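Local coordinates for protein beta-methylmalyl-CoA dehydratase (Chloroflexus aurantiacus, PDB 4E3E) that catalyses the reversible dehydration of (2R,3S)-beta-methylmalyl-CoA to mesaconyl-CoA in the glyoxylate assimilation cycle, at residues Ile28-Val33 with Val99-Thr104; Lys75-Ile80 with Tyr225-Arg230; Ala188-Asn193 with Leu265-Ser270; Gly308-Arg313 with Val346-Arg351. All blocks are in the same frame, centred on the assembly; numbering follows the deposited sequence.

In the fold
Contact 4 is the sheet contact of the four: two neighbouring strands of the long antiparallel sheet, held by paired backbone bonds and buried apolar side chains. Contact 3, also buried, lies on the same side of the chain's centre, about 11 Å away between centres, and touches it directly, since residues 265-270 run into the strand next to 338-349; its link is an alanine methyl plus bridging water. Contact 1, partly buried, joins the start of helix 30-40 to a turn by backbone bonds; contact 2, buried, sets helix 65-80 against a loop through a lysine and a valine. Contact 2 lies across the chain's centre from contacts 3 and 4.

Contact 1: Ile28-Val33 with Val99-Thr104; sequences ITEGDV and VYPGDT
Both backbone polar atoms of Ile-28 are taken up by the turn of Val-99-Thr-104, and this is the tight part of the contact. Ile-28 N donates to Asp-103 O at 2.8 Å, and Gly-102 N donates to Ile-28 O at a short 2.6 Å; both bonds are nearly straight. Pro-101 CA crowds the same carbonyl, giving a CA-H...O contact to Ile-28 O of 3.3 Å. The receiving loop is a type II beta turn from Tyr-100 to Asp-103, with Gly-102 at positive phi. Asp-103 OD2 steadies it by accepting from Tyr-100 N, 55° out of the carboxylate plane. Across the contact, Thr-29 is the N-cap of helix 30-40 and forms a capping box with Asp-32: Thr-29 N donates to Asp-32 OD2 at 2.8 Å, while the return bond from Gly-31 N to Thr-29 OG1 is weak. Side-chain packing is looser. Ile-28 CD1 reaches Val-99 CG1 at only 4.2 Å, beside Ile-63, a probable substrate-binding residue by similarity. The turn is exposed at Gly-102. On the looser, partly exposed flank, Glu-30 bends at chi2 (-77°), bringing its carboxylate carbon CD over Pro-101 CG at 3.8 Å, while OE2 forms a salt bridge with Arg-60.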
loop_
_atom_site.group_PDB
_atom_site.type_symbol
_atom_site.label_atom_id
_atom_site.label_comp_id
_atom_site.label_asym_id
_atom_site.label_seq_id
_atom_site.Cartn_x
_atom_site.Cartn_y
_atom_site.Cartn_z
ATOM N N ILE A 28 -15.885 0.470 -0.861
ATOM C CA ILE A 28 -14.702 0.497 -1.705
ATOM C C ILE A 28 -14.336 1.940 -2.020
ATOM O O ILE A 28 -15.195 2.742 -2.452
ATOM C CB ILE A 28 -14.894 -0.353 -2.978
ATOM C CG1 ILE A 28 -15.211 -1.807 -2.597
ATOM C CG2 ILE A 28 -13.639 -0.315 -3.844
ATOM C CD1 ILE A 28 -15.559 -2.689 -3.787
ATOM N N THR A 29 -13.081 2.293 -1.755
ATOM C CA THR A 29 -12.677 3.705 -1.873
ATOM C C THR A 29 -11.528 3.904 -2.845
ATOM O O THR A 29 -10.930 2.933 -3.342
ATOM C CB THR A 29 -12.206 4.266 -0.526
ATOM O OG1 THR A 29 -10.951 3.659 -0.188
ATOM C CG2 THR A 29 -13.205 3.955 0.574
ATOM N N GLU A 30 -11.173 5.172 -3.047
ATOM C CA GLU A 30 -10.029 5.535 -3.876
ATOM C C GLU A 30 -8.764 4.968 -3.293
ATOM O O GLU A 30 -7.808 4.728 -4.029
ATOM C CB GLU A 30 -9.913 7.059 -4.046
ATOM C CG GLU A 30 -11.052 7.702 -4.841
ATOM C CD GLU A 30 -10.942 7.508 -6.362
ATOM O OE1 GLU A 30 -10.310 6.519 -6.836
ATOM O OE2 GLU A 30 -11.504 8.356 -7.102
ATOM N N GLY A 31 -8.741 4.729 -1.983
ATOM C CA GLY A 31 -7.546 4.073 -1.390
ATOM C C GLY A 31 -7.401 2.647 -1.871
ATOM O O GLY A 31 -6.265 2.133 -2.070
ATOM N N ASP A 32 -8.541 1.972 -2.031
ATOM C CA ASP A 32 -8.529 0.597 -2.570
ATOM C C ASP A 32 -8.062 0.594 -4.020
ATOM O O ASP A 32 -7.266 -0.255 -4.430
ATOM C CB ASP A 32 -9.916 -0.057 -2.453
ATOM C CG ASP A 32 -10.363 -0.173 -1.021
ATOM O OD1 ASP A 32 -9.604 -0.757 -0.192
ATOM O OD2 ASP A 32 -11.465 0.324 -0.717
ATOM N N VAL A 33 -8.556 1.554 -4.788
ATOM C CA VAL A 33 -8.133 1.689 -6.180
ATOM C C VAL A 33 -6.615 1.842 -6.310
ATOM O O VAL A 33 -5.998 1.173 -7.142
ATOM C CB VAL A 33 -8.828 2.872 -6.847
ATOM C CG1 VAL A 33 -8.219 3.142 -8.227
ATOM C CG2 VAL A 33 -10.325 2.595 -6.941
ATOM N N VAL A 99 -19.489 -0.657 -10.334
ATOM C CA VAL A 99 -19.085 -0.288 -8.974
ATOM C C VAL A 99 -18.179 0.949 -9.041
ATOM O O VAL A 99 -17.230 0.980 -9.833
ATOM C CB VAL A 99 -18.324 -1.464 -8.311
ATOM C CG1 VAL A 99 -17.950 -1.132 -6.871
ATOM C CG2 VAL A 99 -19.194 -2.724 -8.333
ATOM N N TYR A 100 -18.485 1.961 -8.232
ATOM C CA TYR A 100 -17.705 3.187 -8.145
ATOM C C TYR A 100 -17.125 3.349 -6.732
ATOM O O TYR A 100 -17.681 2.784 -5.775
ATOM C CB TYR A 100 -18.611 4.389 -8.445
ATOM C CG TYR A 100 -19.114 4.470 -9.878
ATOM C CD1 TYR A 100 -18.236 4.740 -10.935
ATOM C CD2 TYR A 100 -20.471 4.305 -10.173
ATOM C CE1 TYR A 100 -18.693 4.830 -12.242
ATOM C CE2 TYR A 100 -20.943 4.397 -11.480
ATOM C CZ TYR A 100 -20.049 4.661 -12.510
ATOM O OH TYR A 100 -20.490 4.747 -13.807
ATOM N N PRO A 101 -16.024 4.128 -6.580
ATOM C CA PRO A 101 -15.569 4.493 -5.226
ATOM C C PRO A 101 -16.726 5.037 -4.408
ATOM O O PRO A 101 -17.512 5.852 -4.929
ATOM C CB PRO A 101 -14.556 5.629 -5.489
ATOM C CG PRO A 101 -14.019 5.341 -6.873
ATOM C CD PRO A 101 -15.168 4.726 -7.638
ATOM N N GLY A 102 -16.836 4.596 -3.154
ATOM C CA GLY A 102 -17.931 5.025 -2.286
ATOM C C GLY A 102 -19.050 4.005 -2.175
ATOM O O GLY A 102 -19.865 4.081 -1.259
ATOM N N ASP A 103 -19.104 3.057 -3.112
ATOM C CA ASP A 103 -20.111 1.986 -3.071
ATOM C C ASP A 103 -19.751 0.960 -2.017
ATOM O O ASP A 103 -18.569 0.761 -1.723
ATOM C CB ASP A 103 -20.250 1.291 -4.436
ATOM C CG ASP A 103 -20.948 2.164 -5.478
ATOM O OD1 ASP A 103 -21.520 3.214 -5.100
ATOM O OD2 ASP A 103 -20.924 1.794 -6.677
ATOM N N THR A 104 -20.773 0.302 -1.472
ATOM C CA THR A 104 -20.582 -0.725 -0.458
ATOM C C THR A 104 -21.142 -2.077 -0.896
ATOM O O THR A 104 -22.316 -2.192 -1.257
ATOM C CB THR A 104 -21.216 -0.288 0.871
ATOM O OG1 THR A 104 -20.663 0.984 1.236
ATOM C CG2 THR A 104 -20.953 -1.321 1.992
#

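Contact 2: Lys75-Ile80 with Tyr225-Arg230; sequences KTVPDI and YQNTAR
Lys-75 and Gln-226 meet at their tips, their side chains crossing at a slant. The lysine leaves its helix pointing away from the loop, then turns back through bends at chi2 (-66°) and chi3 (126°), so that NZ comes 2.8 Å from Gln-226 OE1. It approaches from above the amide, 54° out of the carbonyl plane. A water doubles the link, accepting from Lys-75 NZ and donating to Gln-226 O at 2.7 Å. Gln-226 itself ends helix 215-224 in a Schellman motif, and its NE2 is bonded to Ser-42 O and Ser-48 OG of the second subunit.

Further along, Val-77 points straight at the loop and lays both methyls over one face of the Asn-227 amide: CG1 lies 3.7 Å from Asn-227 OD1, and CG2 lies 3.8 Å from Asn-227 ND2. That amide is held by an Asx turn, Ala-229 N donating to Asn-227 OD1 at 3.1 Å. CG1 of Val-77 also touches Ala-229 CB, while Pro-78 presents CG to Thr-228 OG1, the two side chains roughly perpendicular. Lys-75 NZ has a further acceptor in Thr-24 O, so its probable positive charge is met in this buried place by three neutral oxygens: the Gln-226 side-chain amide, the Thr-24 carbonyl and a water.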
loop_
_atom_site.group_PDB
_atom_site.type_symbol
_atom_site.label_atom_id
_atom_site.label_comp_id
_atom_site.label_asym_id
_atom_site.label_seq_id
_atom_site.Cartn_x
_atom_site.Cartn_y
_atom_site.Cartn_z
ATOM N N LYS A 75 -15.132 -12.082 1.026
ATOM C CA LYS A 75 -16.209 -12.149 2.020
ATOM C C LYS A 75 -16.727 -13.566 2.267
ATOM O O LYS A 75 -17.195 -13.869 3.373
ATOM C CB LYS A 75 -17.417 -11.303 1.600
ATOM C CG LYS A 75 -17.103 -9.892 1.186
ATOM C CD LYS A 75 -16.598 -9.118 2.358
ATOM C CE LYS A 75 -15.255 -8.477 2.063
ATOM N NZ LYS A 75 -14.910 -8.000 3.420
ATOM N N THR A 76 -16.666 -14.410 1.239
ATOM C CA THR A 76 -17.238 -15.760 1.317
ATOM C C THR A 76 -16.260 -16.720 1.974
ATOM O O THR A 76 -16.659 -17.786 2.467
ATOM C CB THR A 76 -17.613 -16.343 -0.075
ATOM O OG1 THR A 76 -16.431 -16.793 -0.778
ATOM C CG2 THR A 76 -18.376 -15.341 -0.901
ATOM N N VAL A 77 -14.985 -16.340 1.985
ATOM C CA VAL A 77 -13.928 -17.257 2.470
ATOM C C VAL A 77 -14.136 -17.804 3.909
ATOM O O VAL A 77 -14.028 -19.030 4.123
ATOM C CB VAL A 77 -12.519 -16.668 2.257
ATOM C CG1 VAL A 77 -11.445 -17.519 2.951
ATOM C CG2 VAL A 77 -12.226 -16.561 0.760
ATOM N N PRO A 78 -14.443 -16.922 4.893
ATOM C CA PRO A 78 -14.641 -17.434 6.265
ATOM C C PRO A 78 -15.666 -18.580 6.357
ATOM O O PRO A 78 -15.437 -19.541 7.091
ATOM C CB PRO A 78 -15.146 -16.195 7.030
ATOM C CG PRO A 78 -14.585 -15.036 6.268
ATOM C CD PRO A 78 -14.708 -15.465 4.825
ATOM N N ASP A 79 -16.751 -18.491 5.586
ATOM C CA ASP A 79 -17.862 -19.452 5.669
ATOM C C ASP A 79 -17.813 -20.601 4.665
ATOM O O ASP A 79 -18.416 -21.650 4.896
ATOM C CB ASP A 79 -19.190 -18.718 5.511
ATOM C CG ASP A 79 -19.346 -17.593 6.508
ATOM O OD1 ASP A 79 -19.171 -17.846 7.713
ATOM O OD2 ASP A 79 -19.628 -16.457 6.099
ATOM N N ILE A 80 -17.118 -20.404 3.548
ATOM C CA ILE A 80 -17.127 -21.392 2.470
ATOM C C ILE A 80 -15.814 -22.157 2.361
ATOM O O ILE A 80 -15.827 -23.381 2.272
ATOM C CB ILE A 80 -17.483 -20.740 1.107
ATOM C CG1 ILE A 80 -18.820 -19.996 1.194
ATOM C CG2 ILE A 80 -17.471 -21.766 -0.034
ATOM C CD1 ILE A 80 -19.998 -20.832 1.656
ATOM N N TYR A 225 -8.534 -7.680 0.382
ATOM C CA TYR A 225 -9.758 -8.422 0.085
ATOM C C TYR A 225 -10.443 -8.934 1.356
ATOM O O TYR A 225 -11.557 -9.484 1.279
ATOM C CB TYR A 225 -9.472 -9.598 -0.880
ATOM C CG TYR A 225 -8.664 -9.184 -2.105
ATOM C CD1 TYR A 225 -8.883 -7.932 -2.731
ATOM C CD2 TYR A 225 -7.702 -10.030 -2.633
ATOM C CE1 TYR A 225 -8.130 -7.541 -3.834
ATOM C CE2 TYR A 225 -6.951 -9.664 -3.746
ATOM C CZ TYR A 225 -7.163 -8.428 -4.331
ATOM O OH TYR A 225 -6.419 -8.082 -5.410
ATOM N N GLN A 226 -9.788 -8.745 2.511
ATOM C CA GLN A 226 -10.273 -9.287 3.801
ATOM C C GLN A 226 -10.551 -10.808 3.643
ATOM O O GLN A 226 -11.547 -11.367 4.114
ATOM C CB GLN A 226 -11.455 -8.454 4.318
ATOM C CG GLN A 226 -11.011 -7.058 4.798
ATOM C CD GLN A 226 -12.184 -6.109 4.905
ATOM O OE1 GLN A 226 -12.979 -6.018 3.980
ATOM N NE2 GLN A 226 -12.319 -5.420 6.050
ATOM N N ASN A 227 -9.637 -11.443 2.920
ATOM C CA ASN A 227 -9.651 -12.878 2.649
ATOM C C ASN A 227 -8.745 -13.486 3.711
ATOM O O ASN A 227 -7.597 -13.083 3.854
ATOM C CB ASN A 227 -9.144 -13.129 1.210
ATOM C CG ASN A 227 -8.892 -14.615 0.880
ATOM O OD1 ASN A 227 -8.621 -15.436 1.747
ATOM N ND2 ASN A 227 -8.978 -14.949 -0.410
ATOM N N THR A 228 -9.276 -14.429 4.484
ATOM C CA THR A 228 -8.571 -14.918 5.669
ATOM C C THR A 228 -7.949 -16.296 5.544
ATOM O O THR A 228 -7.500 -16.809 6.562
ATOM C CB THR A 228 -9.509 -15.035 6.878
ATOM O OG1 THR A 228 -10.555 -15.968 6.562
ATOM C CG2 THR A 228 -10.137 -13.674 7.231
ATOM N N ALA A 229 -7.973 -16.917 4.357
ATOM C CA ALA A 229 -7.507 -18.308 4.225
ATOM C C ALA A 229 -6.085 -18.399 4.741
ATOM O O ALA A 229 -5.246 -17.576 4.402
ATOM C CB ALA A 229 -7.616 -18.828 2.778
ATOM N N ARG A 230 -5.827 -19.413 5.550
ATOM C CA ARG A 230 -4.632 -19.476 6.401
ATOM C C ARG A 230 -3.353 -19.909 5.674
ATOM O O ARG A 230 -2.236 -19.574 6.109
ATOM C CB ARG A 230 -4.921 -20.361 7.627
ATOM C CG ARG A 230 -6.017 -19.788 8.530
ATOM C CD ARG A 230 -6.756 -20.806 9.402
ATOM N NE ARG A 230 -7.660 -20.074 10.298
ATOM C CZ ARG A 230 -8.616 -20.600 11.063
ATOM N NH1 ARG A 230 -8.839 -21.911 11.084
ATOM N NH2 ARG A 230 -9.356 -19.793 11.819
HETATM O O HOH W 1 -14.119 -10.550 4.428
#

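Contact 3: Ala188-Asn193 with Leu265-Ser270; sequences AHAGSN and LANALS
Ala-190, the last residue of helix 187-190, and Ser-192 just beyond it face Ala-266 and Asn-267, the two central residues of a type I beta turn from Leu-265 to Ala-268. That turn leads out of helix 250-265, and an inverse gamma turn at Ala-268 then carries the chain toward strand 270-278, so the contact rests one helix exit on another.

Van der Waals contact centres on Ala-266. Its CB points at the other segment and meets Ser-192 CB at 3.8 Å, with Ala-190 O at 3.9 Å and Gly-191 C beside it. Gly-191, at positive phi (113°), makes the bend after the helix. The side chain of Asn-267 swings over to the same segment with CG anti to the carbonyl carbon, chi1 -75°, and its amide group, whose two ends the model does not settle, lies against Ala-190 and Ser-192; Met-348 packs on it from strand 338-349.

Water supplies the clear polar links. One molecule accepts from Asn-267 N at 3.0 Å and lies within weak reach of Ser-192 OG, whose firmer partner is Tyr-194 N. The other bridges the two backbones, donating to Ala-190 O at 2.9 Å and to Ala-266 O at 2.8 Å.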
loop_
_atom_site.group_PDB
_atom_site.type_symbol
_atom_site.label_atom_id
_atom_site.label_comp_id
_atom_site.label_asym_id
_atom_site.label_seq_id
_atom_site.Cartn_x
_atom_site.Cartn_y
_atom_site.Cartn_z
ATOM N N ALA A 188 -4.389 6.552 -28.588
ATOM C CA ALA A 188 -3.073 6.732 -27.971
ATOM C C ALA A 188 -3.195 6.612 -26.452
ATOM O O ALA A 188 -2.374 5.953 -25.813
ATOM C CB ALA A 188 -2.465 8.072 -28.367
ATOM N N HIS A 189 -4.225 7.226 -25.876
ATOM C CA HIS A 189 -4.452 7.105 -24.432
ATOM C C HIS A 189 -4.794 5.689 -24.035
ATOM O O HIS A 189 -4.323 5.218 -23.004
ATOM C CB HIS A 189 -5.541 8.080 -23.966
ATOM C CG HIS A 189 -5.062 9.509 -23.825
ATOM N ND1 HIS A 189 -5.864 10.501 -23.377
ATOM C CD2 HIS A 189 -3.810 10.088 -24.053
ATOM C CE1 HIS A 189 -5.170 11.657 -23.342
ATOM N NE2 HIS A 189 -3.912 11.404 -23.754
ATOM N N ALA A 190 -5.604 4.988 -24.840
ATOM C CA ALA A 190 -5.972 3.619 -24.513
ATOM C C ALA A 190 -4.741 2.712 -24.561
ATOM O O ALA A 190 -4.586 1.834 -23.724
ATOM C CB ALA A 190 -7.049 3.104 -25.443
ATOM N N GLY A 191 -3.872 2.938 -25.543
ATOM C CA GLY A 191 -2.621 2.211 -25.624
ATOM C C GLY A 191 -2.487 1.261 -26.801
ATOM O O GLY A 191 -1.491 0.550 -26.903
ATOM N N SER A 192 -3.473 1.233 -27.691
ATOM C CA SER A 192 -3.377 0.380 -28.878
ATOM C C SER A 192 -4.260 0.873 -30.002
ATOM O O SER A 192 -5.305 1.483 -29.762
ATOM C CB SER A 192 -3.730 -1.080 -28.545
ATOM O OG SER A 192 -3.648 -1.903 -29.698
ATOM N N ASN A 193 -3.822 0.611 -31.230
ATOM C CA ASN A 193 -4.633 0.848 -32.420
ATOM C C ASN A 193 -5.546 -0.323 -32.759
ATOM O O ASN A 193 -6.500 -0.158 -33.511
ATOM C CB ASN A 193 -3.747 1.191 -33.620
ATOM C CG ASN A 193 -3.028 2.509 -33.441
ATOM O OD1 ASN A 193 -3.606 3.483 -32.953
ATOM N ND2 ASN A 193 -1.756 2.549 -33.825
ATOM N N LEU A 265 -3.666 -6.741 -25.368
ATOM C CA LEU A 265 -5.122 -6.612 -25.258
ATOM C C LEU A 265 -5.536 -5.276 -24.625
ATOM O O LEU A 265 -6.514 -5.219 -23.885
ATOM C CB LEU A 265 -5.702 -7.800 -24.469
ATOM C CG LEU A 265 -5.738 -9.138 -25.220
ATOM C CD1 LEU A 265 -5.888 -10.308 -24.265
ATOM C CD2 LEU A 265 -6.840 -9.141 -26.287
ATOM N N ALA A 266 -4.799 -4.205 -24.929
ATOM C CA ALA A 266 -5.013 -2.895 -24.300
ATOM C C ALA A 266 -6.445 -2.353 -24.436
ATOM O O ALA A 266 -6.940 -1.694 -23.523
ATOM C CB ALA A 266 -4.009 -1.877 -24.833
ATOM N N ASN A 267 -7.114 -2.628 -25.557
ATOM C CA ASN A 267 -8.485 -2.115 -25.736
ATOM C C ASN A 267 -9.572 -3.008 -25.138
ATOM O O ASN A 267 -10.766 -2.685 -25.236
ATOM C CB ASN A 267 -8.768 -1.764 -27.211
ATOM C CG ASN A 267 -8.080 -0.477 -27.631
ATOM O OD1 ASN A 267 -7.396 -0.423 -28.658
ATOM N ND2 ASN A 267 -8.243 0.565 -26.827
ATOM N N ALA A 268 -9.160 -4.121 -24.507
ATOM C CA ALA A 268 -10.093 -4.958 -23.745
ATOM C C ALA A 268 -10.402 -4.225 -22.443
ATOM O O ALA A 268 -9.871 -4.560 -21.376
ATOM C CB ALA A 268 -9.508 -6.339 -23.474
ATOM N N LEU A 269 -11.274 -3.231 -22.543
ATOM C CA LEU A 269 -11.395 -2.219 -21.495
ATOM C C LEU A 269 -11.842 -2.737 -20.138
ATOM O O LEU A 269 -11.429 -2.197 -19.098
ATOM C CB LEU A 269 -12.307 -1.089 -21.949
ATOM C CG LEU A 269 -11.647 -0.168 -22.977
ATOM C CD1 LEU A 269 -12.569 1.010 -23.187
ATOM C CD2 LEU A 269 -10.222 0.276 -22.571
ATOM N N SER A 270 -12.677 -3.777 -20.146
ATOM C CA SER A 270 -13.183 -4.342 -18.897
ATOM C C SER A 270 -13.596 -5.776 -19.109
ATOM O O SER A 270 -13.886 -6.191 -20.242
ATOM C CB SER A 270 -14.374 -3.539 -18.374
ATOM O OG SER A 270 -15.497 -3.690 -19.232
HETATM O O HOH W 2 -6.681 0.705 -22.070
HETATM O O HOH W 3 -6.149 -3.759 -28.137
#

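Contact 4: Gly308-Arg313 with Val346-Arg351; sequences GALRVR and VLMPRR
Leu-310 faces Val-346 and Met-348 from the neighbouring antiparallel strand, and its side chain can be followed outward across both. CB rests against Val-346 CG2 at 3.8 Å. With CG anti to the carbonyl carbon (chi1 -62°), the branch leans along the partner strand; an extended chi2 (169°) carries CD1 onward from CG, to end 3.7 Å from Met-348 CE and 4.0 Å from the selenium atom SE. The side chain also packs on Lys-298. Met-348, a selenomethionine, runs extended until chi3 and there bends (-63°), which lays its methyl beside the leucine tip. Val-346 CG2, set between its own backbone N and carbonyl carbon, also touches Val-312 CG2 at 4.0 Å.

Beneath these side chains the strands are tied by two pairs of bonds. Gly-308 and Met-348 exchange N-H and C=O, as do Leu-310 and Val-346. Between them Ala-309 and Leu-347 form a non-hydrogen-bonded pair directed to the other face; between the backbones Ala-309 CA makes a CA-H...O contact with Val-346 O at 3.3 Å. At the end Arg-350 folds its aliphatic part over the glycine, CG lying 3.5 Å from Gly-308 N.

The turn leaving helix 250-265 packs on the Leu-310 face, Ala-268 touching Val-346 and Met-348. Strand 307-318 lies between strands 338-349 and 288-300, with backbone bonds from Ala-309 to Met-299 and Arg-311 to Ala-297. On its far side strand 338-349 meets strand 270-278 through Leu-347 and Ser-270, placing the pair inside the long sheet of this hotdog-clan protein.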
loop_
_atom_site.group_PDB
_atom_site.type_symbol
_atom_site.label_atom_id
_atom_site.label_comp_id
_atom_site.label_asym_id
_atom_site.label_seq_id
_atom_site.Cartn_x
_atom_site.Cartn_y
_atom_site.Cartn_z
ATOM N N GLY A 308 -17.899 -4.704 -28.958
ATOM C CA GLY A 308 -18.077 -6.129 -29.187
ATOM C C GLY A 308 -17.471 -6.924 -28.045
ATOM O O GLY A 308 -16.766 -6.369 -27.193
ATOM N N ALA A 309 -17.749 -8.224 -28.023
ATOM C CA ALA A 309 -17.180 -9.103 -27.017
ATOM C C ALA A 309 -16.130 -10.026 -27.608
ATOM O O ALA A 309 -16.233 -10.450 -28.763
ATOM C CB ALA A 309 -18.271 -9.923 -26.340
ATOM N N LEU A 310 -15.126 -10.339 -26.805
ATOM C CA LEU A 310 -14.183 -11.405 -27.133
ATOM C C LEU A 310 -14.150 -12.372 -25.976
ATOM O O LEU A 310 -14.083 -11.962 -24.805
ATOM C CB LEU A 310 -12.775 -10.860 -27.369
ATOM C CG LEU A 310 -12.525 -9.875 -28.518
ATOM C CD1 LEU A 310 -11.132 -9.265 -28.380
ATOM C CD2 LEU A 310 -12.692 -10.529 -29.884
ATOM N N ARG A 311 -14.227 -13.654 -26.299
ATOM C CA ARG A 311 -14.026 -14.680 -25.298
ATOM C C ARG A 311 -12.543 -15.001 -25.337
ATOM O O ARG A 311 -12.008 -15.350 -26.393
ATOM C CB ARG A 311 -14.872 -15.927 -25.567
ATOM C CG ARG A 311 -14.752 -16.978 -24.456
ATOM C CD ARG A 311 -15.617 -18.206 -24.713
ATOM N NE ARG A 311 -15.580 -19.133 -23.575
ATOM C CZ ARG A 311 -16.403 -20.169 -23.412
ATOM N NH1 ARG A 311 -17.347 -20.434 -24.311
ATOM N NH2 ARG A 311 -16.289 -20.945 -22.344
ATOM N N VAL A 312 -11.884 -14.848 -24.190
ATOM C CA VAL A 312 -10.434 -14.947 -24.106
ATOM C C VAL A 312 -10.057 -16.032 -23.114
ATOM O O VAL A 312 -10.673 -16.143 -22.049
ATOM C CB VAL A 312 -9.815 -13.598 -23.660
ATOM C CG1 VAL A 312 -8.280 -13.673 -23.554
ATOM C CG2 VAL A 312 -10.244 -12.461 -24.591
ATOM N N ARG A 313 -9.061 -16.840 -23.478
ATOM C CA ARG A 313 -8.364 -17.668 -22.508
ATOM C C ARG A 313 -7.011 -17.028 -22.227
ATOM O O ARG A 313 -6.203 -16.852 -23.146
ATOM C CB ARG A 313 -8.136 -19.092 -23.025
ATOM C CG ARG A 313 -7.457 -19.998 -21.996
ATOM C CD ARG A 313 -7.040 -21.385 -22.541
ATOM N NE ARG A 313 -8.119 -22.051 -23.277
ATOM C CZ ARG A 313 -9.229 -22.555 -22.735
ATOM N NH1 ARG A 313 -9.445 -22.497 -21.420
ATOM N NH2 ARG A 313 -10.142 -23.114 -23.522
ATOM N N VAL A 346 -14.293 -10.241 -22.453
ATOM C CA VAL A 346 -13.971 -8.821 -22.359
ATOM C C VAL A 346 -14.856 -8.041 -23.318
ATOM O O VAL A 346 -15.391 -8.594 -24.290
ATOM C CB VAL A 346 -12.490 -8.548 -22.682
ATOM C CG1 VAL A 346 -11.583 -9.240 -21.663
ATOM C CG2 VAL A 346 -12.152 -9.015 -24.107
ATOM N N LEU A 347 -15.033 -6.761 -23.031
ATOM C CA LEU A 347 -15.672 -5.853 -23.963
ATOM C C LEU A 347 -14.566 -5.042 -24.635
ATOM O O LEU A 347 -13.604 -4.650 -23.968
ATOM C CB LEU A 347 -16.650 -4.919 -23.238
ATOM C CG LEU A 347 -17.749 -5.549 -22.368
ATOM C CD1 LEU A 347 -18.547 -4.471 -21.646
ATOM C CD2 LEU A 347 -18.676 -6.433 -23.194
HETATM N N MSE A 348 -14.703 -4.791 -25.939
HETATM C CA MSE A 348 -13.721 -3.987 -26.689
HETATM C C MSE A 348 -14.427 -3.081 -27.677
HETATM O O MSE A 348 -15.349 -3.521 -28.361
HETATM C CB MSE A 348 -12.768 -4.937 -27.417
HETATM C CG MSE A 348 -11.742 -4.171 -28.250
HETATM SE SE MSE A 348 -10.337 -5.368 -28.968
HETATM C CE MSE A 348 -9.403 -6.105 -27.375
ATOM N N PRO A 349 -13.991 -1.807 -27.789
ATOM C CA PRO A 349 -14.584 -0.922 -28.785
ATOM C C PRO A 349 -14.443 -1.489 -30.194
ATOM O O PRO A 349 -13.447 -2.168 -30.508
ATOM C CB PRO A 349 -13.755 0.352 -28.669
ATOM C CG PRO A 349 -13.187 0.308 -27.297
ATOM C CD PRO A 349 -12.926 -1.134 -27.022
ATOM N N ARG A 350 -15.439 -1.215 -31.020
ATOM C CA ARG A 350 -15.427 -1.599 -32.442
ATOM C C ARG A 350 -15.090 -0.416 -33.354
ATOM O O ARG A 350 -15.286 0.741 -32.976
ATOM C CB ARG A 350 -16.786 -2.157 -32.842
ATOM C CG ARG A 350 -17.122 -3.478 -32.182
ATOM C CD ARG A 350 -18.493 -3.988 -32.614
ATOM N NE ARG A 350 -18.672 -4.010 -34.068
ATOM C CZ ARG A 350 -19.674 -4.622 -34.693
ATOM N NH1 ARG A 350 -20.600 -5.278 -34.010
ATOM N NH2 ARG A 350 -19.750 -4.581 -36.019
ATOM N N ARG A 351 -14.588 -0.701 -34.551
ATOM C CA ARG A 351 -14.333 0.369 -35.515
ATOM C C ARG A 351 -15.645 0.970 -36.024
ATOM O O ARG A 351 -16.618 0.252 -36.248
ATOM C CB ARG A 351 -13.465 -0.118 -36.671
ATOM C CG ARG A 351 -12.921 1.018 -37.528
ATOM C CD ARG A 351 -11.657 0.620 -38.261
ATOM N NE ARG A 351 -10.527 0.482 -37.356
ATOM C CZ ARG A 351 -9.913 -0.661 -37.081
ATOM N NH1 ARG A 351 -10.310 -1.800 -37.654
ATOM N NH2 ARG A 351 -8.892 -0.654 -36.241
#